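Local coordinates for protein actin depolymerization factor 2 (Plasmodium berghei, PDB 2XFA) that binds actin and probably promotes the disassembly or turnover of actin filaments in the malaria parasite, at residues V10-C16 with L39-V44; D57-M61 with F137-K142; Y93-W97 with Y110-K114. All coordinates share one frame. Residues are numbered along the deposited sequence.

Interaction 1. Residues V10-C16 with L39-V44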
ATOM      1  N   VAL A  10       7.381 -12.745 -11.746  1.00 82.67           N
ATOM      2  CA  VAL A  10       6.288 -12.918 -10.791  1.00 69.38           C
ATOM      3  C   VAL A  10       4.922 -12.574 -11.413  1.00 71.51           C
ATOM      4  O   VAL A  10       4.829 -11.691 -12.267  1.00 77.50           O
ATOM      5  CB  VAL A  10       6.541 -12.132  -9.470  1.00 62.41           C
ATOM      6  CG1 VAL A  10       7.828 -11.331  -9.556  1.00 61.37           C
ATOM      7  CG2 VAL A  10       5.358 -11.240  -9.127  1.00 47.35           C
ATOM      8  N   ASN A  11       3.885 -13.309 -11.008  1.00 63.15           N
ATOM      9  CA  ASN A  11       2.514 -13.046 -11.440  1.00 58.04           C
ATOM     10  C   ASN A  11       1.629 -12.617 -10.269  1.00 62.85           C
ATOM     11  O   ASN A  11       2.059 -12.643  -9.101  1.00 53.50           O
ATOM     12  CB  ASN A  11       1.905 -14.274 -12.120  1.00 74.93           C
ATOM     13  CG  ASN A  11       1.347 -15.285 -11.125  1.00 77.81           C
ATOM     14  OD1 ASN A  11       1.722 -15.292  -9.955  1.00 77.51           O
ATOM     15  ND2 ASN A  11       0.448 -16.146 -11.592  1.00 74.38           N
ATOM     16  N   VAL A  12       0.388 -12.251 -10.582  1.00 56.53           N
ATOM     17  CA  VAL A  12      -0.513 -11.653  -9.600  1.00 61.56           C
ATOM     18  C   VAL A  12      -1.718 -12.544  -9.292  1.00 64.70           C
ATOM     19  O   VAL A  12      -2.518 -12.843 -10.176  1.00 68.51           O
ATOM     20  CB  VAL A  12      -1.044 -10.288 -10.095  1.00 60.21           C
ATOM     21  CG1 VAL A  12      -1.803  -9.575  -8.978  1.00 59.83           C
ATOM     22  CG2 VAL A  12       0.090  -9.426 -10.615  1.00 53.01           C
ATOM     23  N   SER A  13      -1.855 -12.940  -8.031  1.00 59.24           N
ATOM     24  CA  SER A  13      -2.962 -13.780  -7.588  1.00 60.98           C
ATOM     25  C   SER A  13      -4.302 -13.064  -7.675  1.00 63.99           C
ATOM     26  O   SER A  13      -4.402 -11.883  -7.359  1.00 59.37           O
ATOM     27  CB  SER A  13      -2.741 -14.245  -6.147  1.00 67.44           C
ATOM     28  OG  SER A  13      -3.837 -15.038  -5.712  1.00 81.75           O
ATOM     29  N   ASP A  14      -5.336 -13.801  -8.075  1.00 71.12           N
ATOM     30  CA  ASP A  14      -6.668 -13.232  -8.284  1.00 74.37           C
ATOM     31  C   ASP A  14      -7.345 -12.721  -7.011  1.00 67.10           C
ATOM     32  O   ASP A  14      -8.168 -11.810  -7.074  1.00 69.16           O
ATOM     33  CB  ASP A  14      -7.564 -14.241  -9.003  1.00 83.51           C
ATOM     34  CG  ASP A  14      -6.944 -14.739 -10.295  1.00 95.33           C
ATOM     35  OD1 ASP A  14      -7.028 -14.013 -11.309  1.00 94.47           O
ATOM     36  OD2 ASP A  14      -6.354 -15.844 -10.289  1.00105.05           O
ATOM     37  N   GLU A  15      -7.006 -13.302  -5.863  1.00 60.30           N
ATOM     38  CA  GLU A  15      -7.472 -12.771  -4.583  1.00 64.66           C
ATOM     39  C   GLU A  15      -7.045 -11.303  -4.427  1.00 61.83           C
ATOM     40  O   GLU A  15      -7.707 -10.523  -3.737  1.00 60.75           O
ATOM     41  CB  GLU A  15      -6.923 -13.597  -3.415  1.00 74.10           C
ATOM     42  CG  GLU A  15      -7.993 -14.228  -2.510  1.00 91.20           C
ATOM     43  CD  GLU A  15      -8.236 -13.463  -1.200  1.00 93.83           C
ATOM     44  OE1 GLU A  15      -9.395 -13.051  -0.959  1.00 99.30           O
ATOM     45  OE2 GLU A  15      -7.282 -13.290  -0.404  1.00 84.51           O
ATOM     46  N   CYS A  16      -5.941 -10.936  -5.072  1.00 54.17           N
ATOM     47  CA  CYS A  16      -5.403  -9.583  -4.950  1.00 56.14           C
ATOM     48  C   CYS A  16      -6.429  -8.571  -5.400  1.00 56.67           C
ATOM     49  O   CYS A  16      -6.764  -7.646  -4.654  1.00 44.44           O
ATOM     50  CB  CYS A  16      -4.137  -9.419  -5.780  1.00 51.02           C
ATOM     51  SG  CYS A  16      -2.693 -10.166  -5.017  1.00 54.14           S
ATOM     52  N   LEU A  39       8.752 -15.642  -4.123  1.00 67.90           N
ATOM     53  CA  LEU A  39       9.441 -14.955  -5.209  1.00 61.85           C
ATOM     54  C   LEU A  39       8.758 -15.081  -6.559  1.00 67.60           C
ATOM     55  O   LEU A  39       9.408 -14.903  -7.585  1.00 80.98           O
ATOM     56  CB  LEU A  39      10.876 -15.470  -5.333  1.00 70.87           C
ATOM     57  CG  LEU A  39      11.943 -14.848  -4.438  1.00 77.56           C
ATOM     58  CD1 LEU A  39      11.405 -14.621  -3.036  1.00 84.80           C
ATOM     59  CD2 LEU A  39      13.190 -15.723  -4.414  1.00 78.64           C
ATOM     60  N   GLU A  40       7.466 -15.391  -6.583  1.00 67.74           N
ATOM     61  CA  GLU A  40       6.820 -15.589  -7.879  1.00 77.44           C
ATOM     62  C   GLU A  40       5.313 -15.322  -7.931  1.00 65.79           C
ATOM     63  O   GLU A  40       4.688 -15.473  -8.979  1.00 68.75           O
ATOM     64  CB  GLU A  40       7.138 -16.995  -8.425  1.00 92.11           C
ATOM     65  CG  GLU A  40       6.760 -17.198  -9.903  1.00102.51           C
ATOM     66  CD  GLU A  40       7.412 -18.425 -10.537  1.00116.88           C
ATOM     67  OE1 GLU A  40       8.190 -19.122  -9.844  1.00120.71           O
ATOM     68  OE2 GLU A  40       7.145 -18.689 -11.733  1.00120.32           O
ATOM     69  N   LYS A  41       4.720 -14.924  -6.815  1.00 50.47           N
ATOM     70  CA  LYS A  41       3.283 -14.711  -6.805  1.00 40.38           C
ATOM     71  C   LYS A  41       2.965 -13.563  -5.866  1.00 41.46           C
ATOM     72  O   LYS A  41       3.330 -13.618  -4.703  1.00 39.48           O
ATOM     73  CB  LYS A  41       2.598 -15.974  -6.307  1.00 44.68           C
ATOM     74  CG  LYS A  41       1.182 -16.191  -6.787  1.00 51.87           C
ATOM     75  CD  LYS A  41       0.586 -17.406  -6.091  1.00 65.36           C
ATOM     76  CE  LYS A  41      -0.532 -18.028  -6.909  1.00 89.57           C
ATOM     77  NZ  LYS A  41      -1.585 -17.029  -7.258  1.00100.09           N
ATOM     78  N   ILE A  42       2.280 -12.527  -6.347  1.00 35.03           N
ATOM     79  CA  ILE A  42       1.905 -11.438  -5.446  1.00 33.13           C
ATOM     80  C   ILE A  42       0.661 -11.886  -4.713  1.00 41.77           C
ATOM     81  O   ILE A  42      -0.290 -12.342  -5.340  1.00 41.01           O
ATOM     82  CB  ILE A  42       1.693 -10.114  -6.172  1.00 44.63           C
ATOM     83  CG1 ILE A  42       2.999  -9.709  -6.876  1.00 46.12           C
ATOM     84  CG2 ILE A  42       1.188  -9.028  -5.187  1.00 39.84           C
ATOM     85  CD1 ILE A  42       2.976  -8.351  -7.504  1.00 44.98           C
ATOM     86  N   VAL A  43       0.693 -11.818  -3.384  1.00 37.31           N
ATOM     87  CA  VAL A  43      -0.418 -12.311  -2.561  1.00 40.23           C
ATOM     88  C   VAL A  43      -0.828 -11.307  -1.452  1.00 31.30           C
ATOM     89  O   VAL A  43      -0.071 -10.401  -1.123  1.00 33.75           O
ATOM     90  CB  VAL A  43      -0.064 -13.687  -1.949  1.00 49.76           C
ATOM     91  CG1 VAL A  43       0.979 -13.531  -0.872  1.00 35.59           C
ATOM     92  CG2 VAL A  43      -1.286 -14.354  -1.381  1.00 67.36           C
ATOM     93  N   VAL A  44      -2.027 -11.470  -0.906  1.00 31.27           N
ATOM     94  CA  VAL A  44      -2.504 -10.670   0.213  1.00 39.28           C
ATOM     95  C   VAL A  44      -1.777 -11.060   1.502  1.00 47.14           C
ATOM     96  O   VAL A  44      -1.767 -12.225   1.894  1.00 49.09           O
ATOM     97  CB  VAL A  44      -4.005 -10.891   0.440  1.00 44.36           C
ATOM     98  CG1 VAL A  44      -4.455 -10.194   1.711  1.00 43.04           C
ATOM     99  CG2 VAL A  44      -4.790 -10.403  -0.746  1.00 41.49           C
TER

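Interaction 2. Residues D57-M61 with F137-K142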
ATOM      1  N   ASP A  57      -4.054   9.552  10.657  1.00 60.72           N
ATOM      2  CA  ASP A  57      -2.924   9.257  11.503  1.00 64.98           C
ATOM      3  C   ASP A  57      -3.069   7.881  12.114  1.00 60.17           C
ATOM      4  O   ASP A  57      -2.104   7.127  12.165  1.00 52.80           O
ATOM      5  CB  ASP A  57      -2.832  10.338  12.545  1.00 71.69           C
ATOM      6  CG  ASP A  57      -3.081  11.703  11.937  1.00 93.61           C
ATOM      7  OD1 ASP A  57      -2.106  12.309  11.444  1.00105.81           O
ATOM      8  OD2 ASP A  57      -4.256  12.141  11.893  1.00 95.21           O
ATOM      9  N   ASN A  58      -4.277   7.518  12.518  1.00 57.02           N
ATOM     10  CA  ASN A  58      -4.457   6.170  13.031  1.00 58.83           C
ATOM     11  C   ASN A  58      -4.300   5.120  11.948  1.00 51.89           C
ATOM     12  O   ASN A  58      -3.794   4.032  12.199  1.00 52.13           O
ATOM     13  CB  ASN A  58      -5.793   6.003  13.748  1.00 80.17           C
ATOM     14  CG  ASN A  58      -5.660   5.198  15.031  1.00 95.94           C
ATOM     15  OD1 ASN A  58      -5.734   3.968  15.023  1.00 99.31           O
ATOM     16  ND2 ASN A  58      -5.440   5.895  16.142  1.00 98.94           N
ATOM     17  N   ILE A  59      -4.717   5.417  10.726  1.00 41.13           N
ATOM     18  CA  ILE A  59      -4.592   4.376   9.726  1.00 40.73           C
ATOM     19  C   ILE A  59      -3.114   4.170   9.343  1.00 34.99           C
ATOM     20  O   ILE A  59      -2.659   3.044   9.200  1.00 40.49           O
ATOM     21  CB  ILE A  59      -5.556   4.591   8.530  1.00 59.96           C
ATOM     22  CG1 ILE A  59      -5.402   3.474   7.512  1.00 49.35           C
ATOM     23  CG2 ILE A  59      -5.304   5.915   7.857  1.00 64.51           C
ATOM     24  CD1 ILE A  59      -4.391   3.784   6.491  1.00 52.89           C
ATOM     25  N   ILE A  60      -2.386   5.270   9.191  1.00 38.53           N
ATOM     26  CA  ILE A  60      -0.953   5.274   8.927  1.00 40.56           C
ATOM     27  C   ILE A  60      -0.196   4.528  10.049  1.00 38.84           C
ATOM     28  O   ILE A  60       0.705   3.734   9.774  1.00 34.67           O
ATOM     29  CB  ILE A  60      -0.428   6.722   8.824  1.00 42.45           C
ATOM     30  CG1 ILE A  60      -0.980   7.414   7.567  1.00 43.58           C
ATOM     31  CG2 ILE A  60       1.093   6.763   8.841  1.00 43.55           C
ATOM     32  CD1 ILE A  60      -0.853   8.938   7.622  1.00 41.46           C
ATOM     33  N   MET A  61      -0.607   4.745  11.295  1.00 36.90           N
ATOM     34  CA  MET A  61      -0.003   4.026  12.424  1.00 37.59           C
ATOM     35  C   MET A  61      -0.225   2.520  12.312  1.00 48.86           C
ATOM     36  O   MET A  61       0.708   1.721  12.493  1.00 44.78           O
ATOM     37  CB  MET A  61      -0.540   4.565  13.745  1.00 40.31           C
ATOM     38  CG  MET A  61       0.002   3.874  14.969  1.00 70.81           C
ATOM     39  SD  MET A  61      -0.952   4.351  16.419  1.00122.77           S
ATOM     40  CE  MET A  61      -2.594   3.829  15.927  1.00131.47           C
ATOM     41  N   PHE A 137       8.697   6.417   8.475  1.00 36.57           N
ATOM     42  CA  PHE A 137       7.571   6.038   7.629  1.00 38.90           C
ATOM     43  C   PHE A 137       6.366   6.966   7.890  1.00 38.59           C
ATOM     44  O   PHE A 137       5.867   7.630   7.002  1.00 37.79           O
ATOM     45  CB  PHE A 137       7.181   4.571   7.855  1.00 27.91           C
ATOM     46  CG  PHE A 137       6.006   4.115   7.003  1.00 38.45           C
ATOM     47  CD1 PHE A 137       4.718   4.100   7.511  1.00 40.77           C
ATOM     48  CD2 PHE A 137       6.198   3.729   5.687  1.00 36.84           C
ATOM     49  CE1 PHE A 137       3.629   3.695   6.726  1.00 35.69           C
ATOM     50  CE2 PHE A 137       5.115   3.327   4.889  1.00 37.14           C
ATOM     51  CZ  PHE A 137       3.831   3.305   5.424  1.00 36.91           C
ATOM     52  N   GLU A 138       5.938   7.013   9.138  1.00 37.16           N
ATOM     53  CA  GLU A 138       4.700   7.664   9.539  1.00 46.64           C
ATOM     54  C   GLU A 138       4.732   9.152   9.240  1.00 44.29           C
ATOM     55  O   GLU A 138       3.763   9.697   8.734  1.00 42.57           O
ATOM     56  CB  GLU A 138       4.480   7.422  11.036  1.00 61.16           C
ATOM     57  CG  GLU A 138       3.083   7.662  11.564  1.00 78.28           C
ATOM     58  CD  GLU A 138       2.972   7.326  13.063  1.00 93.45           C
ATOM     59  OE1 GLU A 138       2.787   6.133  13.400  1.00 91.16           O
ATOM     60  OE2 GLU A 138       3.080   8.252  13.904  1.00 97.16           O
ATOM     61  N   GLU A 139       5.843   9.812   9.544  1.00 37.46           N
ATOM     62  CA  GLU A 139       5.934  11.250   9.287  1.00 48.58           C
ATOM     63  C   GLU A 139       6.054  11.552   7.795  1.00 34.23           C
ATOM     64  O   GLU A 139       5.506  12.520   7.289  1.00 37.51           O
ATOM     65  CB  GLU A 139       7.116  11.862  10.042  1.00 59.59           C
ATOM     66  CG  GLU A 139       7.323  13.331   9.706  1.00 71.81           C
ATOM     67  CD  GLU A 139       8.187  14.079  10.720  1.00 86.22           C
ATOM     68  OE1 GLU A 139       9.133  13.467  11.277  1.00 82.38           O
ATOM     69  OE2 GLU A 139       7.921  15.289  10.942  1.00 86.73           O
ATOM     70  N   GLU A 140       6.775  10.703   7.083  1.00 46.70           N
ATOM     71  CA  GLU A 140       6.992  10.928   5.672  1.00 49.02           C
ATOM     72  C   GLU A 140       5.686  10.747   4.896  1.00 43.72           C
ATOM     73  O   GLU A 140       5.327  11.578   4.079  1.00 39.09           O
ATOM     74  CB  GLU A 140       8.078   9.990   5.139  1.00 53.25           C
ATOM     75  CG  GLU A 140       8.875  10.610   4.012  1.00 61.51           C
ATOM     76  CD  GLU A 140      10.099   9.801   3.614  1.00 69.41           C
ATOM     77  OE1 GLU A 140      11.222  10.152   4.064  1.00 69.85           O
ATOM     78  OE2 GLU A 140       9.933   8.836   2.831  1.00 64.57           O
ATOM     79  N   LEU A 141       4.973   9.658   5.146  1.00 37.64           N
ATOM     80  CA  LEU A 141       3.722   9.441   4.427  1.00 31.54           C
ATOM     81  C   LEU A 141       2.765  10.604   4.678  1.00 33.82           C
ATOM     82  O   LEU A 141       2.119  11.081   3.753  1.00 35.68           O
ATOM     83  CB  LEU A 141       3.046   8.150   4.853  1.00 31.86           C
ATOM     84  CG  LEU A 141       2.364   7.155   3.914  1.00 40.94           C
ATOM     85  CD1 LEU A 141       1.279   6.415   4.687  1.00 43.87           C
ATOM     86  CD2 LEU A 141       1.838   7.733   2.626  1.00 39.92           C
ATOM     87  N   LYS A 142       2.658  11.035   5.934  1.00 35.67           N
ATOM     88  CA  LYS A 142       1.788  12.167   6.259  1.00 39.52           C
ATOM     89  C   LYS A 142       2.200  13.422   5.476  1.00 36.73           C
ATOM     90  O   LYS A 142       1.361  14.064   4.834  1.00 41.67           O
ATOM     91  CB  LYS A 142       1.745  12.414   7.776  1.00 44.92           C
ATOM     92  CG  LYS A 142       0.678  13.409   8.204  1.00 61.60           C
ATOM     93  CD  LYS A 142       0.498  13.397   9.730  1.00 77.32           C
ATOM     94  CE  LYS A 142      -0.356  14.568  10.220  1.00 83.41           C
ATOM     95  NZ  LYS A 142      -1.686  14.646   9.535  1.00 85.45           N
TER

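Interaction 3. Residues Y93-W97 with Y110-K114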
ATOM      1  N   TYR A  93      -4.828   5.365  -2.054  1.00 29.39           N
ATOM      2  CA  TYR A  93      -3.390   5.531  -2.247  1.00 26.93           C
ATOM      3  C   TYR A  93      -2.771   4.166  -2.476  1.00 28.15           C
ATOM      4  O   TYR A  93      -3.169   3.198  -1.850  1.00 32.57           O
ATOM      5  CB  TYR A  93      -2.752   6.175  -1.016  1.00 39.76           C
ATOM      6  CG  TYR A  93      -2.951   7.664  -0.984  1.00 39.36           C
ATOM      7  CD1 TYR A  93      -1.921   8.535  -1.339  1.00 42.52           C
ATOM      8  CD2 TYR A  93      -4.190   8.206  -0.670  1.00 43.38           C
ATOM      9  CE1 TYR A  93      -2.115   9.915  -1.333  1.00 42.59           C
ATOM     10  CE2 TYR A  93      -4.396   9.581  -0.670  1.00 41.29           C
ATOM     11  CZ  TYR A  93      -3.359  10.430  -0.996  1.00 42.83           C
ATOM     12  OH  TYR A  93      -3.578  11.792  -0.986  1.00 54.78           O
ATOM     13  N   PHE A  94      -1.774   4.102  -3.343  1.00 26.71           N
ATOM     14  CA  PHE A  94      -1.006   2.885  -3.521  1.00 26.50           C
ATOM     15  C   PHE A  94       0.406   3.215  -3.034  1.00 27.34           C
ATOM     16  O   PHE A  94       0.975   4.217  -3.437  1.00 29.65           O
ATOM     17  CB  PHE A  94      -0.963   2.479  -4.992  1.00 30.43           C
ATOM     18  CG  PHE A  94      -0.146   1.257  -5.253  1.00 36.59           C
ATOM     19  CD1 PHE A  94      -0.748   0.012  -5.314  1.00 37.46           C
ATOM     20  CD2 PHE A  94       1.227   1.344  -5.412  1.00 42.42           C
ATOM     21  CE1 PHE A  94       0.004  -1.137  -5.559  1.00 36.75           C
ATOM     22  CE2 PHE A  94       1.994   0.198  -5.649  1.00 40.46           C
ATOM     23  CZ  PHE A  94       1.384  -1.042  -5.723  1.00 32.66           C
ATOM     24  N   ILE A  95       0.957   2.396  -2.147  1.00 26.04           N
ATOM     25  CA  ILE A  95       2.245   2.731  -1.557  1.00 33.88           C
ATOM     26  C   ILE A  95       3.188   1.576  -1.760  1.00 36.83           C
ATOM     27  O   ILE A  95       2.863   0.438  -1.447  1.00 33.81           O
ATOM     28  CB  ILE A  95       2.105   2.992  -0.048  1.00 32.99           C
ATOM     29  CG1 ILE A  95       1.106   4.124   0.188  1.00 33.66           C
ATOM     30  CG2 ILE A  95       3.476   3.270   0.601  1.00 41.86           C
ATOM     31  CD1 ILE A  95       0.493   4.090   1.595  1.00 36.99           C
ATOM     32  N   PHE A  96       4.345   1.873  -2.318  1.00 35.39           N
ATOM     33  CA  PHE A  96       5.385   0.882  -2.456  1.00 26.25           C
ATOM     34  C   PHE A  96       6.407   1.159  -1.353  1.00 28.45           C
ATOM     35  O   PHE A  96       7.184   2.129  -1.413  1.00 30.35           O
ATOM     36  CB  PHE A  96       6.012   0.945  -3.847  1.00 25.51           C
ATOM     37  CG  PHE A  96       7.213   0.046  -4.032  1.00 32.73           C
ATOM     38  CD1 PHE A  96       7.374  -1.115  -3.266  1.00 32.19           C
ATOM     39  CD2 PHE A  96       8.168   0.352  -4.990  1.00 33.73           C
ATOM     40  CE1 PHE A  96       8.485  -1.926  -3.452  1.00 34.77           C
ATOM     41  CE2 PHE A  96       9.283  -0.456  -5.178  1.00 42.37           C
ATOM     42  CZ  PHE A  96       9.446  -1.593  -4.425  1.00 38.90           C
ATOM     43  N   TRP A  97       6.365   0.308  -0.336  1.00 26.45           N
ATOM     44  CA  TRP A  97       7.319   0.346   0.786  1.00 28.64           C
ATOM     45  C   TRP A  97       8.552  -0.439   0.403  1.00 31.64           C
ATOM     46  O   TRP A  97       8.491  -1.659   0.182  1.00 28.04           O
ATOM     47  CB  TRP A  97       6.685  -0.289   2.001  1.00 23.32           C
ATOM     48  CG  TRP A  97       7.600  -0.480   3.205  1.00 25.43           C
ATOM     49  CD1 TRP A  97       7.838  -1.659   3.852  1.00 24.10           C
ATOM     50  CD2 TRP A  97       8.366   0.516   3.906  1.00 29.33           C
ATOM     51  NE1 TRP A  97       8.698  -1.461   4.930  1.00 25.47           N
ATOM     52  CE2 TRP A  97       9.049  -0.144   4.976  1.00 31.52           C
ATOM     53  CE3 TRP A  97       8.535   1.889   3.753  1.00 27.58           C
ATOM     54  CZ2 TRP A  97       9.889   0.534   5.876  1.00 28.56           C
ATOM     55  CZ3 TRP A  97       9.380   2.561   4.631  1.00 29.48           C
ATOM     56  CH2 TRP A  97      10.050   1.879   5.679  1.00 35.81           C
ATOM     57  N   TYR A 110      10.597  -6.454  -6.288  1.00 44.56           N
ATOM     58  CA  TYR A 110       9.408  -5.675  -5.968  1.00 38.15           C
ATOM     59  C   TYR A 110       9.221  -4.494  -6.934  1.00 35.06           C
ATOM     60  O   TYR A 110       8.125  -4.245  -7.419  1.00 41.51           O
ATOM     61  CB  TYR A 110       9.449  -5.186  -4.518  1.00 30.68           C
ATOM     62  CG  TYR A 110       8.845  -6.162  -3.549  1.00 27.11           C
ATOM     63  CD1 TYR A 110       9.608  -7.170  -2.977  1.00 37.52           C
ATOM     64  CD2 TYR A 110       7.519  -6.080  -3.209  1.00 28.08           C
ATOM     65  CE1 TYR A 110       9.042  -8.058  -2.055  1.00 32.17           C
ATOM     66  CE2 TYR A 110       6.955  -6.945  -2.288  1.00 32.17           C
ATOM     67  CZ  TYR A 110       7.721  -7.926  -1.718  1.00 31.23           C
ATOM     68  OH  TYR A 110       7.140  -8.788  -0.834  1.00 31.71           O
ATOM     69  N   ALA A 111      10.295  -3.769  -7.198  1.00 37.26           N
ATOM     70  CA  ALA A 111      10.222  -2.641  -8.103  1.00 42.60           C
ATOM     71  C   ALA A 111       9.853  -3.119  -9.495  1.00 49.10           C
ATOM     72  O   ALA A 111       9.049  -2.495 -10.162  1.00 47.79           O
ATOM     73  CB  ALA A 111      11.540  -1.884  -8.133  1.00 51.94           C
ATOM     74  N   ALA A 112      10.428  -4.240  -9.921  1.00 50.61           N
ATOM     75  CA  ALA A 112      10.220  -4.689 -11.291  1.00 51.26           C
ATOM     76  C   ALA A 112       8.837  -5.291 -11.476  1.00 45.72           C
ATOM     77  O   ALA A 112       8.390  -5.453 -12.597  1.00 49.81           O
ATOM     78  CB  ALA A 112      11.299  -5.681 -11.713  1.00 55.07           C
ATOM     79  N   SER A 113       8.171  -5.601 -10.367  1.00 45.16           N
ATOM     80  CA  SER A 113       6.848  -6.232 -10.355  1.00 48.88           C
ATOM     81  C   SER A 113       5.735  -5.232 -10.053  1.00 45.27           C
ATOM     82  O   SER A 113       4.558  -5.506 -10.289  1.00 45.16           O
ATOM     83  CB  SER A 113       6.791  -7.325  -9.272  1.00 50.08           C
ATOM     84  OG  SER A 113       7.709  -8.380  -9.529  1.00 50.53           O
ATOM     85  N   LYS A 114       6.107  -4.087  -9.493  1.00 51.91           N
ATOM     86  CA  LYS A 114       5.125  -3.091  -9.060  1.00 45.03           C
ATOM     87  C   LYS A 114       4.079  -2.831 -10.167  1.00 49.57           C
ATOM     88  O   LYS A 114       2.866  -2.888  -9.926  1.00 45.19           O
ATOM     89  CB  LYS A 114       5.862  -1.812  -8.674  1.00 45.54           C
ATOM     90  CG  LYS A 114       4.991  -0.643  -8.244  1.00 55.62           C
ATOM     91  CD  LYS A 114       5.896   0.558  -7.930  1.00 61.81           C
ATOM     92  CE  LYS A 114       5.219   1.909  -8.188  1.00 70.81           C
ATOM     93  NZ  LYS A 114       4.816   2.636  -6.929  1.00 70.13           N
TER

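Interaction 1. Residues V10-C16 with L39-V44
Val10 opens the contact at the shortest CA-CA separation, Val10 CA to Glu40 CA 4.0 Å; this CA also makes a CA-H...O contact (3.5 Å) with Glu40 O, and Val10 CG2 lies 3.6 Å from Ile42 CG1. At Asn11 true parallel pairing begins. Asn11 N donates to Glu40 O (3.1 Å) and Asn11 O accepts from Ile42 N (2.8 Å), so Asn11 straddles Lys41, as expected of parallel strands. Both polar side chains lie on the outward face, where solvent suits them. Val12 pairs with buried Ile42 on the other face; both are beta-branched, favouring the extended backbone, but meet loosely (Val12 CG2 to Ile42 CD1 4.4 Å). Ser13 N adds a third bond, to Ile42 O (3.2 Å); here the strand ends and the chain bends into a helix. Glu15 comes nearest to Val44 with OE2, 3.8 Å from Val44 CG2. The small thiol of Cys16 fits beside the strand, SG lying 4.0 Å from Ile42 CG2. The short strand 11-12 thus forms one edge of the sheet. Glu40 and Lys41, both opposite Glu37, make a classic beta bulge where strand 41-48 meets strand 31-37, while helix 104-118 touches Val10 through Leu109 and Ser113.

Interaction 2. Residues D57-M61 with F137-K142
A salt bridge joins the two helices at their exposed margin: Lys142 NZ lies 3.0 Å from Asp57 OD1, the hydrogen bond within it being weak. The short acid and the long, nearly extended lysine let opposite charges meet across the 7.6 Å between Asp57 CA and Lys142 CA. On the same exposed side, Glu138 stretches its aliphatic part over Ile60, CG to Ile60 CG2 3.5 Å, while its OE1 comes 3.6 Å from Met61 CA and keeps its charge near solvent. Further in, Ile60 is the main apolar residue, its CA-to-CB bond pointing to the partner helix, with CG1 3.8 Å from Leu141 CD1. Phe137 offers its ring edge to the backbone, CE1 lying 4.2 Å from Ile60 O. The segment axes approach to 9.9 Å at 134°, so the helices run roughly antiparallel but splayed. Both pack on one face of the central sheet: Ile59 reaches strand 73-81, Leu141 bridges to that strand and to 126-130, and Phe137 meets Trp97 edge-to-face.

Interaction 3. Residues Y93-W97 with Y110-K114
Apolar contacts dominate, and Phe96 is their centre. Its CA-to-CB bond points at the helix and its ring reaches the helix at Tyr110 and Ala111: Phe96 CE1 stands 3.6 Å from Tyr110 CB, and Phe96 CE2 4.0 Å from Ala111 CB. The small methyl of Ala111 lets the large ring come close to the helix backbone, with Phe96 CZ only 3.6 Å from Ala111 N. Tyr110 meets Phe96 near the root of its side chain; the far end turns elsewhere, its hydroxyl hydrogen-bonding Ile36 N on strand 31-37. That suits tyrosine, which buries a ring yet satisfies a polar tip.

Strand 89-97, helix 104-118 and strand 126-130 make up a beta-alpha-beta unit, and this contact joins its first strand to its helix. The segment axes lie 10.2 Å apart at closest approach, and their directions differ by 160°, so the helix runs back along the strand, as the crossover to parallel strand 126-130 requires. Alternation in the strand sends Phe94 and Phe96 to the helix side, and Ile95 away from it.

Lys114 adds a contact of another kind. Its long aliphatic chain spans from helix to sheet and packs on the aromatic side chains, NZ lying 3.7 Å from Phe96 CB and 3.9 Å from Phe94 CE2. The ammonium lies at the edge of the Phe94 ring, near its plane, so this is not a cation-pi geometry. NZ instead hydrogen-bonds Ser127 OG on strand 126-130, outside the contact, while Phe94 packs further along helix 104-118, against Leu117 and Val118.

In the fold
From the N terminus, interaction 1 is the first to close, bringing strand 41-48 back beside the short edge strand 11-12. It is complete before helix 56-65 begins. Interaction 2 opens next, on helix 56-65; interaction 3 opens and closes inside its loop; interaction 2 closes last, when the C-terminal helix 137-146 returns. The centres of interactions 1 and 2 are about 26 Å apart, on opposite sides of the chain's centre. Interaction 3 touches both: Ser113 OG lies 3.0 Å from Val10 CG1, and Trp97 CE3 lies 3.5 Å from Phe137 CD2. Together they connect an edge of the ADF/cofilin sheet with helices packed on both its faces.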